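Long-range contact in TPR repeat-containing protein (Cytophaga hutchinsonii, PDB 3U4T), which is of unknown function but, as a tetratricopeptide-repeat protein, probably serves as a helical scaffold for binding other proteins: residues Y119-P125 and Q150-N155. The protein carries 1 engineered substitution. Numbering follows the deposited sequence.
Sequences YNKGNFP and QAYYYN
Tyr119, on the last turn of helix 109-120, reaches across to helix 142-154 and illustrates how one aromatic side chain can link two helices separated in sequence by a third, helix 124-131. With CG anti to the backbone N (chi1 165°), the ring is carried toward Gln150, Ala151 and Tyr154. Beyond CB and CG, Tyr119 CD2 lies 4.1 Å from Ala151 CB, and Tyr119 CE2 sits 3.8 Å from Ala151 N. Tyr119 CZ then passes Tyr154 CD2 at 3.9 Å. At the tip, Tyr119 OH comes within 3.1 Å of Tyr154 CE2. The same oxygen also touches Gln150 CB, while the carbonyl O of Gln150 lies in the plane of the ring, at its edge. An alanine in place of Tyr119 would remove the ring and is likely to open a gap between Ala151 and the CD2-CE2 side of Tyr154, leaving both without this neighbour. Phe124, in the first turn of helix 124-131, extends the same seam. One face of the Phe124 ring receives a CH-pi contact from Tyr154 CB, 3.8 Å from the centroid and 20° off the normal; Gly122 C lies over the opposite face and Tyr119 CD2 at the edge, so the phenyl group is bounded on several sides. Farther along, Asn155 OD1 approaches Phe124 CB at 3.5 Å and also meets the ring of Pro125, while its ND2 is hydrogen-bonded to Glu157. Between helices 109-120 and 124-131 the chain turns tightly: Gly122, at positive phi, closes a Schellman motif, and Asn123 follows as N-cap, its OD1 accepting from Leu126 N. An antiparallel helical hairpin packed through small and aromatic residues against a following helix is consistent with the alpha-solenoid stacking of tetratricopeptide-repeat proteins.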
loop_
_atom_site.group_PDB
_atom_site.type_symbol
_atom_site.label_atom_id
_atom_site.label_comp_id
_atom_site.label_asym_id
_atom_site.label_seq_id
_atom_site.Cartn_x
_atom_site.Cartn_y
_atom_site.Cartn_z
ATOM N N TYR A 119 -4.396 -2.561 -10.335
ATOM C CA TYR A 119 -4.056 -3.771 -9.599
ATOM C C TYR A 119 -5.292 -4.180 -8.808
ATOM O O TYR A 119 -5.656 -5.360 -8.765
ATOM C CB TYR A 119 -2.876 -3.491 -8.655
ATOM C CG TYR A 119 -2.657 -4.529 -7.587
ATOM C CD1 TYR A 119 -3.348 -4.472 -6.377
ATOM C CD2 TYR A 119 -1.742 -5.568 -7.773
ATOM C CE1 TYR A 119 -3.133 -5.420 -5.378
ATOM C CE2 TYR A 119 -1.523 -6.514 -6.790
ATOM C CZ TYR A 119 -2.221 -6.438 -5.595
ATOM O OH TYR A 119 -2.014 -7.408 -4.638
ATOM N N ASN A 120 -5.941 -3.204 -8.187
ATOM C CA ASN A 120 -7.141 -3.492 -7.415
ATOM C C ASN A 120 -8.302 -3.844 -8.335
ATOM O O ASN A 120 -9.294 -4.410 -7.888
ATOM C CB ASN A 120 -7.537 -2.302 -6.523
ATOM C CG ASN A 120 -6.470 -1.955 -5.495
ATOM O OD1 ASN A 120 -5.905 -2.837 -4.852
ATOM N ND2 ASN A 120 -6.205 -0.663 -5.328
ATOM N N LYS A 121 -8.188 -3.505 -9.617
ATOM C CA LYS A 121 -9.254 -3.822 -10.565
ATOM C C LYS A 121 -8.902 -5.061 -11.384
ATOM O O LYS A 121 -9.623 -5.422 -12.311
ATOM C CB LYS A 121 -9.529 -2.641 -11.500
ATOM C CG LYS A 121 -10.023 -1.382 -10.798
ATOM C CD LYS A 121 -11.249 -1.652 -9.961
ATOM C CE LYS A 121 -11.758 -0.391 -9.302
ATOM N NZ LYS A 121 -13.116 -0.628 -8.762
ATOM N N GLY A 122 -7.787 -5.708 -11.052
ATOM C CA GLY A 122 -7.399 -6.917 -11.762
ATOM C C GLY A 122 -6.721 -6.799 -13.114
ATOM O O GLY A 122 -6.636 -7.770 -13.850
ATOM N N ASN A 123 -6.262 -5.623 -13.494
ATOM C CA ASN A 123 -5.575 -5.554 -14.778
ATOM C C ASN A 123 -4.135 -5.474 -14.361
ATOM O O ASN A 123 -3.574 -4.396 -14.189
ATOM C CB ASN A 123 -5.937 -4.315 -15.587
ATOM C CG ASN A 123 -5.457 -4.415 -17.033
ATOM O OD1 ASN A 123 -4.268 -4.624 -17.298
ATOM N ND2 ASN A 123 -6.387 -4.267 -17.974
ATOM N N PHE A 124 -3.541 -6.638 -14.171
ATOM C CA PHE A 124 -2.178 -6.680 -13.715
ATOM C C PHE A 124 -1.185 -6.177 -14.739
ATOM O O PHE A 124 -0.227 -5.499 -14.380
ATOM C CB PHE A 124 -1.881 -8.088 -13.199
ATOM C CG PHE A 124 -2.746 -8.462 -12.035
ATOM C CD1 PHE A 124 -2.666 -7.745 -10.848
ATOM C CD2 PHE A 124 -3.703 -9.465 -12.147
ATOM C CE1 PHE A 124 -3.523 -8.011 -9.791
ATOM C CE2 PHE A 124 -4.571 -9.740 -11.093
ATOM C CZ PHE A 124 -4.481 -9.009 -9.912
ATOM N N PRO A 125 -1.403 -6.471 -16.026
ATOM C CA PRO A 125 -0.430 -5.963 -16.998
ATOM C C PRO A 125 -0.362 -4.430 -16.970
ATOM O O PRO A 125 0.726 -3.823 -16.959
ATOM C CB PRO A 125 -0.957 -6.503 -18.322
ATOM C CG PRO A 125 -1.524 -7.830 -17.909
ATOM C CD PRO A 125 -2.300 -7.460 -16.648
ATOM N N GLN A 150 3.906 -7.858 -5.761
ATOM C CA GLN A 150 2.565 -8.377 -5.614
ATOM C C GLN A 150 1.878 -8.372 -6.971
ATOM O O GLN A 150 1.141 -9.302 -7.305
ATOM C CB GLN A 150 1.769 -7.523 -4.637
ATOM C CG GLN A 150 2.260 -7.606 -3.206
ATOM C CD GLN A 150 1.401 -6.786 -2.282
ATOM O OE1 GLN A 150 1.446 -5.562 -2.299
ATOM N NE2 GLN A 150 0.587 -7.457 -1.484
ATOM N N ALA A 151 2.109 -7.329 -7.760
ATOM C CA ALA A 151 1.476 -7.275 -9.076
ATOM C C ALA A 151 1.974 -8.454 -9.897
ATOM O O ALA A 151 1.182 -9.145 -10.526
ATOM C CB ALA A 151 1.793 -5.969 -9.779
ATOM N N TYR A 152 3.287 -8.682 -9.883
ATOM C CA TYR A 152 3.881 -9.805 -10.611
ATOM C C TYR A 152 3.280 -11.133 -10.138
ATOM O O TYR A 152 2.868 -11.962 -10.942
ATOM C CB TYR A 152 5.401 -9.840 -10.400
ATOM C CG TYR A 152 6.189 -8.794 -11.153
ATOM C CD1 TYR A 152 5.891 -8.489 -12.483
ATOM C CD2 TYR A 152 7.276 -8.155 -10.560
ATOM C CE1 TYR A 152 6.656 -7.579 -13.204
ATOM C CE2 TYR A 152 8.053 -7.238 -11.275
ATOM C CZ TYR A 152 7.737 -6.956 -12.594
ATOM O OH TYR A 152 8.501 -6.052 -13.298
ATOM N N TYR A 153 3.236 -11.321 -8.824
ATOM C CA TYR A 153 2.706 -12.541 -8.226
ATOM C C TYR A 153 1.314 -12.882 -8.724
ATOM O O TYR A 153 1.052 -13.997 -9.168
ATOM C CB TYR A 153 2.655 -12.401 -6.702
ATOM C CG TYR A 153 2.028 -13.580 -5.984
ATOM C CD1 TYR A 153 2.797 -14.684 -5.607
ATOM C CD2 TYR A 153 0.674 -13.578 -5.654
ATOM C CE1 TYR A 153 2.236 -15.756 -4.907
ATOM C CE2 TYR A 153 0.095 -14.645 -4.958
ATOM C CZ TYR A 153 0.883 -15.732 -4.584
ATOM O OH TYR A 153 0.324 -16.789 -3.892
ATOM N N TYR A 154 0.408 -11.916 -8.626
ATOM C CA TYR A 154 -0.952 -12.155 -9.048
ATOM C C TYR A 154 -1.039 -12.240 -10.555
ATOM O O TYR A 154 -2.050 -12.681 -11.096
ATOM C CB TYR A 154 -1.871 -11.079 -8.470
ATOM C CG TYR A 154 -2.104 -11.278 -7.000
ATOM C CD1 TYR A 154 -2.728 -12.426 -6.525
ATOM C CD2 TYR A 154 -1.698 -10.323 -6.075
ATOM C CE1 TYR A 154 -2.941 -12.616 -5.156
ATOM C CE2 TYR A 154 -1.910 -10.502 -4.709
ATOM C CZ TYR A 154 -2.530 -11.646 -4.256
ATOM O OH TYR A 154 -2.738 -11.810 -2.896
ATOM N N ASN A 155 0.029 -11.834 -11.237
ATOM C CA ASN A 155 0.055 -11.934 -12.695
ATOM C C ASN A 155 0.757 -13.241 -13.039
ATOM O O ASN A 155 1.110 -13.513 -14.195
ATOM C CB ASN A 155 0.798 -10.763 -13.334
ATOM C CG ASN A 155 0.475 -10.618 -14.812
ATOM O OD1 ASN A 155 -0.692 -10.694 -15.209
ATOM N ND2 ASN A 155 1.497 -10.396 -15.632
#